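Local coordinates for glycosyl transferase (Staphylococcus aureus, PDB 5TZJ), which is a family 2 glycosyl transferase whose fold forms a pocket that holds uridine-diphosphate-N-acetylglucosamine in this structure, at residues V87-S92 with A160-N165; Y149-T154 with K184-A189; I167-P170 with A176-Q179. All blocks are in the same frame, centred on the assembly; numbering follows the deposited sequence.

Contact 1. Residues V87-S92 with A160-N165. With UD1 (uridine-diphosphate-N-acetylglucosamine), chain C.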
loop_
_atom_site.group_PDB
_atom_site.type_symbol
_atom_site.label_atom_id
_atom_site.label_comp_id
_atom_site.label_asym_id
_atom_site.label_seq_id
_atom_site.Cartn_x
_atom_site.Cartn_y
_atom_site.Cartn_z
ATOM N N VAL A 87 -10.715 -13.031 -2.027
ATOM C CA VAL A 87 -9.330 -13.383 -1.758
ATOM C C VAL A 87 -8.814 -12.652 -0.526
ATOM O O VAL A 87 -9.211 -11.518 -0.205
ATOM C CB VAL A 87 -8.385 -13.141 -2.953
ATOM C CG1 VAL A 87 -8.821 -13.990 -4.166
ATOM C CG2 VAL A 87 -8.300 -11.680 -3.321
ATOM N N LEU A 88 -7.889 -13.323 0.162
ATOM C CA LEU A 88 -7.112 -12.730 1.245
ATOM C C LEU A 88 -5.647 -12.978 0.947
ATOM O O LEU A 88 -5.243 -14.130 0.771
ATOM C CB LEU A 88 -7.466 -13.341 2.596
ATOM C CG LEU A 88 -6.538 -12.994 3.764
ATOM C CD1 LEU A 88 -6.522 -11.491 4.089
ATOM C CD2 LEU A 88 -6.986 -13.839 5.007
ATOM N N PHE A 89 -4.862 -11.909 0.892
ATOM C CA PHE A 89 -3.424 -12.014 0.696
ATOM C C PHE A 89 -2.719 -12.036 2.050
ATOM O O PHE A 89 -2.889 -11.129 2.867
ATOM C CB PHE A 89 -2.891 -10.846 -0.144
ATOM C CG PHE A 89 -3.477 -10.771 -1.520
ATOM C CD1 PHE A 89 -2.923 -11.536 -2.587
ATOM C CD2 PHE A 89 -4.605 -10.017 -1.757
ATOM C CE1 PHE A 89 -3.477 -11.470 -3.863
ATOM C CE2 PHE A 89 -5.161 -9.939 -3.035
ATOM C CZ PHE A 89 -4.597 -10.670 -4.088
ATOM N N VAL A 90 -1.920 -13.067 2.286
ATOM C CA VAL A 90 -1.109 -13.146 3.494
ATOM C C VAL A 90 0.324 -13.413 3.089
ATOM O O VAL A 90 0.591 -14.371 2.350
ATOM C CB VAL A 90 -1.576 -14.264 4.436
ATOM C CG1 VAL A 90 -0.784 -14.154 5.750
ATOM C CG2 VAL A 90 -3.055 -14.165 4.630
ATOM N N ASP A 91 1.237 -12.634 3.636
ATOM C CA ASP A 91 2.646 -12.840 3.349
ATOM C C ASP A 91 3.228 -13.971 4.178
ATOM O O ASP A 91 2.732 -14.311 5.266
ATOM C CB ASP A 91 3.424 -11.560 3.582
ATOM C CG ASP A 91 3.084 -10.522 2.550
ATOM O OD1 ASP A 91 2.544 -10.919 1.471
ATOM O OD2 ASP A 91 3.367 -9.346 2.814
ATOM N N SER A 92 4.280 -14.585 3.616
ATOM C CA SER A 92 4.748 -15.877 4.098
ATOM C C SER A 92 5.266 -15.822 5.531
ATOM O O SER A 92 5.294 -16.856 6.210
ATOM C CB SER A 92 5.825 -16.411 3.150
ATOM O OG SER A 92 6.942 -15.549 3.116
ATOM N N ALA A 160 -14.323 -11.157 -7.975
ATOM C CA ALA A 160 -14.847 -10.526 -9.189
ATOM C C ALA A 160 -14.513 -9.038 -9.266
ATOM O O ALA A 160 -14.433 -8.480 -10.374
ATOM C CB ALA A 160 -16.360 -10.720 -9.280
ATOM N N LEU A 161 -14.345 -8.358 -8.124
ATOM C CA LEU A 161 -13.956 -6.949 -8.214
ATOM C C LEU A 161 -12.604 -6.823 -8.875
ATOM O O LEU A 161 -12.398 -5.963 -9.740
ATOM C CB LEU A 161 -13.924 -6.288 -6.836
ATOM C CG LEU A 161 -13.251 -4.909 -6.841
ATOM C CD1 LEU A 161 -14.236 -3.805 -7.275
ATOM C CD2 LEU A 161 -12.699 -4.642 -5.478
ATOM N N LEU A 162 -11.676 -7.690 -8.491
ATOM C CA LEU A 162 -10.340 -7.677 -9.068
ATOM C C LEU A 162 -10.372 -8.112 -10.525
ATOM O O LEU A 162 -9.810 -7.445 -11.402
ATOM C CB LEU A 162 -9.416 -8.581 -8.232
ATOM C CG LEU A 162 -9.267 -8.161 -6.742
ATOM C CD1 LEU A 162 -8.294 -9.108 -5.976
ATOM C CD2 LEU A 162 -8.802 -6.659 -6.600
ATOM N N LYS A 163 -11.054 -9.208 -10.809
ATOM C CA LYS A 163 -10.925 -9.780 -12.144
ATOM C C LYS A 163 -11.763 -9.019 -13.166
ATOM O O LYS A 163 -11.294 -8.789 -14.286
ATOM C CB LYS A 163 -11.278 -11.275 -12.120
ATOM C CG LYS A 163 -10.229 -12.083 -11.365
ATOM C CD LYS A 163 -10.447 -13.609 -11.474
ATOM C CE LYS A 163 -9.295 -14.333 -10.784
ATOM N NZ LYS A 163 -9.528 -15.796 -10.583
ATOM N N ASP A 164 -12.977 -8.570 -12.790
ATOM C CA ASP A 164 -13.828 -7.856 -13.746
ATOM C C ASP A 164 -13.205 -6.542 -14.168
ATOM O O ASP A 164 -13.458 -6.078 -15.279
ATOM C CB ASP A 164 -15.217 -7.586 -13.170
ATOM C CG ASP A 164 -15.995 -8.860 -12.909
ATOM O OD1 ASP A 164 -15.543 -9.942 -13.354
ATOM O OD2 ASP A 164 -17.068 -8.778 -12.270
ATOM N N ASN A 165 -12.396 -5.932 -13.301
ATOM C CA ASN A 165 -11.752 -4.651 -13.590
ATOM C C ASN A 165 -10.284 -4.789 -13.920
ATOM O O ASN A 165 -9.575 -3.777 -13.963
ATOM C CB ASN A 165 -11.920 -3.703 -12.412
ATOM C CG ASN A 165 -13.356 -3.394 -12.165
ATOM O OD1 ASN A 165 -13.980 -2.679 -12.959
ATOM N ND2 ASN A 165 -13.934 -4.017 -11.128
HETATM C "C1'" UD1 C . 5.471 -5.372 3.052
HETATM C "C2'" UD1 C . 3.996 -5.603 2.745
HETATM C "C3'" UD1 C . 3.944 -6.630 1.664
HETATM C "C4'" UD1 C . 4.421 -5.960 0.424
HETATM C "C5'" UD1 C . 5.924 -5.722 0.578
HETATM C "C6'" UD1 C . 6.476 -5.013 -0.624
HETATM C "C7'" UD1 C . 2.661 -5.025 4.790
HETATM C "C8'" UD1 C . 2.813 -3.559 4.424
HETATM N "N2'" UD1 C . 3.265 -6.041 3.965
HETATM O "O1'" UD1 C . 5.948 -6.558 3.573
HETATM O "O3'" UD1 C . 2.621 -7.222 1.524
HETATM O "O4'" UD1 C . 4.138 -6.768 -0.702
HETATM O "O5'" UD1 C . 6.192 -4.915 1.801
HETATM O "O6'" UD1 C . 5.608 -3.972 -1.000
HETATM O "O7'" UD1 C . 2.074 -5.354 5.757
HETATM N N1 UD1 C . 8.201 -12.555 -1.970
HETATM C C2 UD1 C . 8.103 -13.214 -3.303
HETATM N N3 UD1 C . 9.195 -13.053 -4.314
HETATM C C4 UD1 C . 10.349 -12.227 -3.972
HETATM C C5 UD1 C . 10.430 -11.543 -2.640
HETATM C C6 UD1 C . 9.342 -11.714 -1.648
HETATM O O2 UD1 C . 7.166 -13.872 -3.554
HETATM O O4 UD1 C . 11.217 -12.100 -4.773
HETATM C C1B UD1 C . 7.101 -12.690 -1.050
HETATM C C2B UD1 C . 7.532 -13.008 0.485
HETATM O "O2'" UD1 C . 7.787 -14.462 0.622
HETATM C C3B UD1 C . 6.513 -12.548 1.211
HETATM C C4B UD1 C . 5.922 -11.369 0.411
HETATM O O4B UD1 C . 6.474 -11.515 -1.019
HETATM O O3B UD1 C . 5.402 -13.561 1.312
HETATM C C5B UD1 C . 6.300 -10.077 0.881
HETATM O O5B UD1 C . 7.696 -9.955 0.855
HETATM P PA UD1 C . 8.412 -9.446 2.253
HETATM O O1A UD1 C . 9.903 -9.653 2.177
HETATM O O2A UD1 C . 7.804 -10.174 3.438
HETATM O O3A UD1 C . 8.004 -7.831 2.328
HETATM P PB UD1 C . 7.552 -6.952 3.654
HETATM O O1B UD1 C . 7.775 -7.665 4.969
HETATM O O2B UD1 C . 8.514 -5.779 3.546
#
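Val87 and Leu162 meet methyl to methyl, Val87 CG2 standing 3.7 Å from Leu162 CD1, and Leu162, on helix 159-164, is the side chain that both Val87 and Phe89 of strand 86-89 meet. A chi1 of -60° places Leu162 CG beside its backbone N and opposite the carbonyl carbon; from there its CD1 branch also comes up to the Phe89 ring. Leu162 CD1 arrives at the edge, near the ring plane, 4.4 Å from Phe89 CE2. The same ring meets Phe169 edge-to-face, and Leu79 of helix 72-81 touches both Val87 and Leu162.

Polar bonds lie at the far end of 87-92 and serve the ligand. Asp91 OD2 accepts from UD1 O3' at 2.6 Å, while Asp91 OD1 is held by a salt bridge to Arg75. Ser92 N gives a nearly straight bond (169°) to UD1 O3B, 2.8 Å away, and Ser92 OG shares a hydrogen bond with UD1 O2'.

The segment thus divides its chemistry: its strand end meets the helix through buried hydrocarbon, and its loop end, probably the start of the DXD motif of this family, offers polar groups to sugar and ribose hydroxyls.

Contact 2. Residues Y149-T154 with K184-A189. With UD1 (uridine-diphosphate-N-acetylglucosamine), chain C.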
loop_
_atom_site.group_PDB
_atom_site.type_symbol
_atom_site.label_atom_id
_atom_site.label_comp_id
_atom_site.label_asym_id
_atom_site.label_seq_id
_atom_site.Cartn_x
_atom_site.Cartn_y
_atom_site.Cartn_z
ATOM N N TYR A 149 -4.375 5.613 4.059
ATOM C CA TYR A 149 -3.130 5.411 4.782
ATOM C C TYR A 149 -2.739 3.941 4.924
ATOM O O TYR A 149 -1.672 3.679 5.496
ATOM C CB TYR A 149 -3.203 6.094 6.144
ATOM C CG TYR A 149 -3.131 7.599 5.927
ATOM C CD1 TYR A 149 -4.265 8.322 5.583
ATOM C CD2 TYR A 149 -1.917 8.277 5.975
ATOM C CE1 TYR A 149 -4.203 9.711 5.339
ATOM C CE2 TYR A 149 -1.843 9.691 5.727
ATOM C CZ TYR A 149 -2.987 10.375 5.386
ATOM O OH TYR A 149 -2.932 11.734 5.107
ATOM N N THR A 150 -3.525 2.993 4.371
ATOM C CA THR A 150 -3.126 1.584 4.338
ATOM C C THR A 150 -3.413 0.993 2.951
ATOM O O THR A 150 -4.567 0.767 2.583
ATOM C CB THR A 150 -3.774 0.758 5.471
ATOM O OG1 THR A 150 -3.341 -0.611 5.348
ATOM C CG2 THR A 150 -5.293 0.799 5.452
ATOM N N LEU A 151 -2.340 0.771 2.175
ATOM C CA LEU A 151 -2.428 0.272 0.808
ATOM C C LEU A 151 -1.825 -1.123 0.654
ATOM O O LEU A 151 -1.743 -1.632 -0.467
ATOM C CB LEU A 151 -1.750 1.271 -0.171
ATOM C CG LEU A 151 -2.362 2.669 -0.043
ATOM C CD1 LEU A 151 -1.626 3.674 -0.959
ATOM C CD2 LEU A 151 -3.841 2.560 -0.371
ATOM N N SER A 152 -1.425 -1.759 1.752
ATOM C CA SER A 152 -0.890 -3.096 1.673
ATOM C C SER A 152 -1.984 -4.044 1.180
ATOM O O SER A 152 -3.181 -3.730 1.258
ATOM C CB SER A 152 -0.376 -3.518 3.042
ATOM O OG SER A 152 -1.459 -3.659 3.961
ATOM N N PRO A 153 -1.617 -5.202 0.647
ATOM C CA PRO A 153 -2.647 -6.094 0.106
ATOM C C PRO A 153 -3.238 -7.050 1.140
ATOM O O PRO A 153 -4.011 -7.955 0.769
ATOM C CB PRO A 153 -1.870 -6.852 -0.986
ATOM C CG PRO A 153 -0.472 -6.958 -0.441
ATOM C CD PRO A 153 -0.248 -5.651 0.322
ATOM N N THR A 154 -2.904 -6.866 2.422
ATOM C CA THR A 154 -3.267 -7.804 3.506
ATOM C C THR A 154 -4.691 -7.529 3.996
ATOM O O THR A 154 -4.939 -7.221 5.165
ATOM C CB THR A 154 -2.271 -7.653 4.646
ATOM O OG1 THR A 154 -2.299 -6.274 5.090
ATOM C CG2 THR A 154 -0.876 -7.981 4.143
ATOM N N LYS A 184 -6.536 0.911 -6.927
ATOM C CA LYS A 184 -7.483 0.438 -7.937
ATOM C C LYS A 184 -8.666 -0.280 -7.288
ATOM O O LYS A 184 -9.824 -0.064 -7.671
ATOM C CB LYS A 184 -6.787 -0.516 -8.929
ATOM C CG LYS A 184 -5.941 0.147 -10.037
ATOM C CD LYS A 184 -5.190 -0.922 -10.894
ATOM C CE LYS A 184 -4.345 -0.302 -12.036
ATOM N NZ LYS A 184 -3.535 -1.291 -12.844
ATOM N N ALA A 185 -8.393 -1.163 -6.329
ATOM C CA ALA A 185 -9.501 -1.892 -5.704
ATOM C C ALA A 185 -10.394 -0.925 -4.935
ATOM O O ALA A 185 -11.624 -1.040 -4.971
ATOM C CB ALA A 185 -8.975 -2.980 -4.764
ATOM N N TYR A 186 -9.791 0.053 -4.248
ATOM C CA TYR A 186 -10.609 1.060 -3.562
ATOM C C TYR A 186 -11.466 1.833 -4.555
ATOM O O TYR A 186 -12.672 2.047 -4.334
ATOM C CB TYR A 186 -9.721 2.034 -2.793
ATOM C CG TYR A 186 -9.089 1.559 -1.488
ATOM C CD1 TYR A 186 -9.617 0.525 -0.764
ATOM C CD2 TYR A 186 -7.961 2.218 -0.974
ATOM C CE1 TYR A 186 -9.018 0.135 0.475
ATOM C CE2 TYR A 186 -7.381 1.877 0.242
ATOM C CZ TYR A 186 -7.913 0.822 0.966
ATOM O OH TYR A 186 -7.300 0.477 2.152
ATOM N N LEU A 187 -10.851 2.297 -5.647
ATOM C CA LEU A 187 -11.558 3.143 -6.607
ATOM C C LEU A 187 -12.740 2.419 -7.286
ATOM O O LEU A 187 -13.714 3.063 -7.690
ATOM C CB LEU A 187 -10.565 3.667 -7.646
ATOM C CG LEU A 187 -9.595 4.799 -7.216
ATOM C CD1 LEU A 187 -8.464 4.990 -8.229
ATOM C CD2 LEU A 187 -10.315 6.160 -6.952
ATOM N N ASN A 188 -12.676 1.099 -7.438
ATOM C CA ASN A 188 -13.709 0.353 -8.144
ATOM C C ASN A 188 -14.766 -0.269 -7.240
ATOM O O ASN A 188 -15.787 -0.742 -7.750
ATOM C CB ASN A 188 -13.069 -0.772 -8.984
ATOM C CG ASN A 188 -12.419 -0.236 -10.233
ATOM O OD1 ASN A 188 -13.104 0.093 -11.211
ATOM N ND2 ASN A 188 -11.101 -0.108 -10.205
ATOM N N ALA A 189 -14.560 -0.294 -5.931
ATOM C CA ALA A 189 -15.442 -1.072 -5.082
ATOM C C ALA A 189 -16.718 -0.286 -4.831
ATOM O O ALA A 189 -16.702 0.938 -4.745
ATOM C CB ALA A 189 -14.770 -1.406 -3.752
HETATM C "C1'" UD1 C . 5.471 -5.372 3.052
HETATM C "C2'" UD1 C . 3.996 -5.603 2.745
HETATM C "C3'" UD1 C . 3.944 -6.630 1.664
HETATM C "C4'" UD1 C . 4.421 -5.960 0.424
HETATM C "C5'" UD1 C . 5.924 -5.722 0.578
HETATM C "C6'" UD1 C . 6.476 -5.013 -0.624
HETATM C "C7'" UD1 C . 2.661 -5.025 4.790
HETATM C "C8'" UD1 C . 2.813 -3.559 4.424
HETATM N "N2'" UD1 C . 3.265 -6.041 3.965
HETATM O "O1'" UD1 C . 5.948 -6.558 3.573
HETATM O "O3'" UD1 C . 2.621 -7.222 1.524
HETATM O "O4'" UD1 C . 4.138 -6.768 -0.702
HETATM O "O5'" UD1 C . 6.192 -4.915 1.801
HETATM O "O6'" UD1 C . 5.608 -3.972 -1.000
HETATM O "O7'" UD1 C . 2.074 -5.354 5.757
HETATM N N1 UD1 C . 8.201 -12.555 -1.970
HETATM C C2 UD1 C . 8.103 -13.214 -3.303
HETATM N N3 UD1 C . 9.195 -13.053 -4.314
HETATM C C4 UD1 C . 10.349 -12.227 -3.972
HETATM C C5 UD1 C . 10.430 -11.543 -2.640
HETATM C C6 UD1 C . 9.342 -11.714 -1.648
HETATM O O2 UD1 C . 7.166 -13.872 -3.554
HETATM O O4 UD1 C . 11.217 -12.100 -4.773
HETATM C C1B UD1 C . 7.101 -12.690 -1.050
HETATM C C2B UD1 C . 7.532 -13.008 0.485
HETATM O "O2'" UD1 C . 7.787 -14.462 0.622
HETATM C C3B UD1 C . 6.513 -12.548 1.211
HETATM C C4B UD1 C . 5.922 -11.369 0.411
HETATM O O4B UD1 C . 6.474 -11.515 -1.019
HETATM O O3B UD1 C . 5.402 -13.561 1.312
HETATM C C5B UD1 C . 6.300 -10.077 0.881
HETATM O O5B UD1 C . 7.696 -9.955 0.855
HETATM P PA UD1 C . 8.412 -9.446 2.253
HETATM O O1A UD1 C . 9.903 -9.653 2.177
HETATM O O2A UD1 C . 7.804 -10.174 3.438
HETATM O O3A UD1 C . 8.004 -7.831 2.328
HETATM P PB UD1 C . 7.552 -6.952 3.654
HETATM O O1B UD1 C . 7.775 -7.665 4.969
HETATM O O2B UD1 C . 8.514 -5.779 3.546
#
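The loop that lines part of the ligand pocket and leads into strand 156-158 is tied to helix 177-188 by Tyr186, whose side chain reaches Thr150 and Leu151. Tyr186 OH donates to Thr150 O at 2.8 Å, approaching nearly along the C=O axis (170°), and that oxygen lies close to the ring plane, at its edge. The Thr150 side chain crosses the tyrosine at about a right angle, Thr150 CG2 coming to 3.9 Å from Tyr186 OH, while its OG1 turns to Lys155 NZ.

Leu151 supplies the apolar half. A chi2 of 177° sends CD1 on in the extended direction, and the other branch turns to the tyrosine: Leu151 CD2 approaches obliquely, 3.7 Å from Tyr186 CE2. The hydrogen bond and the leucine contact together would limit how far the phenol can swing. Thr182 OG1, a turn earlier in the helix, bonds to Leu151 O and adds a second tie to the same loop.

Near its end the helix is reinforced by Asn188. Both its N and its ND2 donate to Lys184 O, from opposite faces of the carbonyl plane, the side-chain bond, Asn188 ND2 to Lys184 O, measuring 2.8 Å.

Past Leu151 the loop reaches the ligand: Ser152 CB lies 3.5 Å from UD1 C8', and Pro153 CD equally near UD1 O3'. A loop hydrogen-bonded to a helix and lining the sugar side of the pocket is consistent with the GT-A fold of family 2.

Contact 3. Residues I167-P170 with A176-Q179. With UD1 (uridine-diphosphate-N-acetylglucosamine), chain C.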
loop_
_atom_site.group_PDB
_atom_site.type_symbol
_atom_site.label_atom_id
_atom_site.label_comp_id
_atom_site.label_asym_id
_atom_site.label_seq_id
_atom_site.Cartn_x
_atom_site.Cartn_y
_atom_site.Cartn_z
ATOM N N ILE A 167 -7.564 -5.955 -12.275
ATOM C CA ILE A 167 -6.721 -5.370 -11.229
ATOM C C ILE A 167 -5.672 -6.409 -10.864
ATOM O O ILE A 167 -6.001 -7.483 -10.354
ATOM C CB ILE A 167 -7.535 -4.928 -10.009
ATOM C CG1 ILE A 167 -8.550 -3.872 -10.440
ATOM C CG2 ILE A 167 -6.621 -4.346 -8.911
ATOM C CD1 ILE A 167 -9.496 -3.403 -9.252
ATOM N N TYR A 168 -4.412 -6.101 -11.160
ATOM C CA TYR A 168 -3.292 -6.991 -10.884
ATOM C C TYR A 168 -2.196 -6.184 -10.220
ATOM O O TYR A 168 -2.249 -4.960 -10.171
ATOM C CB TYR A 168 -2.788 -7.682 -12.166
ATOM C CG TYR A 168 -3.757 -8.774 -12.524
ATOM C CD1 TYR A 168 -3.751 -9.982 -11.819
ATOM C CD2 TYR A 168 -4.748 -8.575 -13.480
ATOM C CE1 TYR A 168 -4.680 -10.994 -12.095
ATOM C CE2 TYR A 168 -5.694 -9.582 -13.769
ATOM C CZ TYR A 168 -5.652 -10.786 -13.072
ATOM O OH TYR A 168 -6.571 -11.785 -13.328
ATOM N N PHE A 169 -1.215 -6.882 -9.692
ATOM C CA PHE A 169 0.005 -6.286 -9.160
ATOM C C PHE A 169 0.987 -5.996 -10.290
ATOM O O PHE A 169 1.168 -6.832 -11.185
ATOM C CB PHE A 169 0.669 -7.248 -8.148
ATOM C CG PHE A 169 -0.162 -7.471 -6.901
ATOM C CD1 PHE A 169 -0.147 -6.537 -5.866
ATOM C CD2 PHE A 169 -0.979 -8.575 -6.785
ATOM C CE1 PHE A 169 -0.888 -6.713 -4.731
ATOM C CE2 PHE A 169 -1.751 -8.747 -5.641
ATOM C CZ PHE A 169 -1.700 -7.797 -4.601
ATOM N N PRO A 170 1.666 -4.853 -10.262
ATOM C CA PRO A 170 2.844 -4.695 -11.134
ATOM C C PRO A 170 3.860 -5.785 -10.819
ATOM O O PRO A 170 4.061 -6.140 -9.657
ATOM C CB PRO A 170 3.381 -3.309 -10.760
ATOM C CG PRO A 170 2.162 -2.588 -10.223
ATOM C CD PRO A 170 1.363 -3.630 -9.497
ATOM N N ALA A 176 6.248 -1.094 -3.281
ATOM C CA ALA A 176 5.232 -0.138 -3.720
ATOM C C ALA A 176 4.268 -0.721 -4.756
ATOM O O ALA A 176 3.305 -0.040 -5.135
ATOM C CB ALA A 176 5.834 1.169 -4.259
ATOM N N GLU A 177 4.459 -1.977 -5.172
ATOM C CA GLU A 177 3.542 -2.653 -6.094
ATOM C C GLU A 177 2.131 -2.756 -5.504
ATOM O O GLU A 177 1.133 -2.725 -6.237
ATOM C CB GLU A 177 4.151 -4.037 -6.479
ATOM C CG GLU A 177 3.904 -5.255 -5.539
ATOM C CD GLU A 177 4.284 -5.086 -4.021
ATOM O OE1 GLU A 177 3.664 -5.776 -3.170
ATOM O OE2 GLU A 177 5.181 -4.297 -3.648
ATOM N N ASP A 178 2.015 -2.786 -4.189
ATOM C CA ASP A 178 0.683 -2.942 -3.609
ATOM C C ASP A 178 -0.101 -1.644 -3.692
ATOM O O ASP A 178 -1.331 -1.661 -3.740
ATOM C CB ASP A 178 0.805 -3.417 -2.157
ATOM C CG ASP A 178 1.873 -2.628 -1.349
ATOM O OD1 ASP A 178 2.649 -1.810 -1.917
ATOM O OD2 ASP A 178 1.947 -2.844 -0.127
ATOM N N GLN A 179 0.586 -0.506 -3.735
ATOM C CA GLN A 179 -0.146 0.749 -3.594
ATOM C C GLN A 179 -1.114 0.933 -4.751
ATOM O O GLN A 179 -2.266 1.335 -4.543
ATOM C CB GLN A 179 0.824 1.919 -3.515
ATOM C CG GLN A 179 1.642 1.869 -2.194
ATOM C CD GLN A 179 2.406 3.151 -1.949
ATOM O OE1 GLN A 179 1.968 4.250 -2.338
ATOM N NE2 GLN A 179 3.539 3.030 -1.279
HETATM C "C1'" UD1 C . 5.471 -5.372 3.052
HETATM C "C2'" UD1 C . 3.996 -5.603 2.745
HETATM C "C3'" UD1 C . 3.944 -6.630 1.664
HETATM C "C4'" UD1 C . 4.421 -5.960 0.424
HETATM C "C5'" UD1 C . 5.924 -5.722 0.578
HETATM C "C6'" UD1 C . 6.476 -5.013 -0.624
HETATM C "C7'" UD1 C . 2.661 -5.025 4.790
HETATM C "C8'" UD1 C . 2.813 -3.559 4.424
HETATM N "N2'" UD1 C . 3.265 -6.041 3.965
HETATM O "O1'" UD1 C . 5.948 -6.558 3.573
HETATM O "O3'" UD1 C . 2.621 -7.222 1.524
HETATM O "O4'" UD1 C . 4.138 -6.768 -0.702
HETATM O "O5'" UD1 C . 6.192 -4.915 1.801
HETATM O "O6'" UD1 C . 5.608 -3.972 -1.000
HETATM O "O7'" UD1 C . 2.074 -5.354 5.757
HETATM N N1 UD1 C . 8.201 -12.555 -1.970
HETATM C C2 UD1 C . 8.103 -13.214 -3.303
HETATM N N3 UD1 C . 9.195 -13.053 -4.314
HETATM C C4 UD1 C . 10.349 -12.227 -3.972
HETATM C C5 UD1 C . 10.430 -11.543 -2.640
HETATM C C6 UD1 C . 9.342 -11.714 -1.648
HETATM O O2 UD1 C . 7.166 -13.872 -3.554
HETATM O O4 UD1 C . 11.217 -12.100 -4.773
HETATM C C1B UD1 C . 7.101 -12.690 -1.050
HETATM C C2B UD1 C . 7.532 -13.008 0.485
HETATM O "O2'" UD1 C . 7.787 -14.462 0.622
HETATM C C3B UD1 C . 6.513 -12.548 1.211
HETATM C C4B UD1 C . 5.922 -11.369 0.411
HETATM O O4B UD1 C . 6.474 -11.515 -1.019
HETATM O O3B UD1 C . 5.402 -13.561 1.312
HETATM C C5B UD1 C . 6.300 -10.077 0.881
HETATM O O5B UD1 C . 7.696 -9.955 0.855
HETATM P PA UD1 C . 8.412 -9.446 2.253
HETATM O O1A UD1 C . 9.903 -9.653 2.177
HETATM O O2A UD1 C . 7.804 -10.174 3.438
HETATM O O3A UD1 C . 8.004 -7.831 2.328
HETATM P PB UD1 C . 7.552 -6.952 3.654
HETATM O O1B UD1 C . 7.775 -7.665 4.969
HETATM O O2B UD1 C . 8.514 -5.779 3.546
#
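Phe169 and Pro170 meet Glu177 chiefly at its main-chain carbonyl, and what sets the contact apart is this division of one residue: its backbone O faces the loop while its carboxylate binds the ligand. Pro170 CD sits 3.4 Å from Glu177 O, and the proline ring crosses the glutamate side chain at about a right angle, with Pro170 CD 4.1 Å from Glu177 CB. Phe169 turns its edge to the backbone: Glu177 O and Asp178 CA both lie near the ring plane, the former 4.0 Å from Phe169 CD1. Its ring is further fixed by stacking on Phe181 and by a cation-pi contact with Arg75.

Glu177 reaches the sugar by a folded route. CG stands between the backbone N and the carbonyl carbon (chi1 85°), and a second bend at chi2 (-54°) turns the carboxylate toward UD1. Its two oxygens are then used separately: Glu177 OE1 accepts from UD1 O4' at 2.7 Å, and Glu177 OE2 from UD1 O6' at the same distance. Arg75 NH1 forms a salt bridge to OE1, so this oxygen answers to two partners; together with the two ligand bonds this should restrict the carboxylate's rotation. Asp178, whose CB leaves the backbone away from 167-170, brings Asp178 OD1 to 3.8 Å from UD1 O6'.

An acidic Glu-Asp pair near the start of a helix, backed by an aromatic-proline loop and turned to the sugar, resembles the ED motif of family 2 glycosyl transferases.

The three contacts form a compact cluster, their centres 10 to 11 Å apart, and each includes residues that touch UD1. Contacts 1 and 2 interleave along the chain, whereas contact 3 follows contact 1 and is nested inside the loop closed by contact 2. Helix 177-188 serves contacts 2 and 3 from different turns; helix 159-164, which precedes it, serves contact 1. Direct joins include Leu162 O with Ile167 N, a probable hydrogen bond, the packing of Phe89 CB on Pro153 O, and that of Ser152 CA on Asp178 OD2. Strand 86-89 of the mixed sheet, two successive helices and their connecting loops are thereby brought together beside the pocket, with residues reaching both the sugar and the ribose.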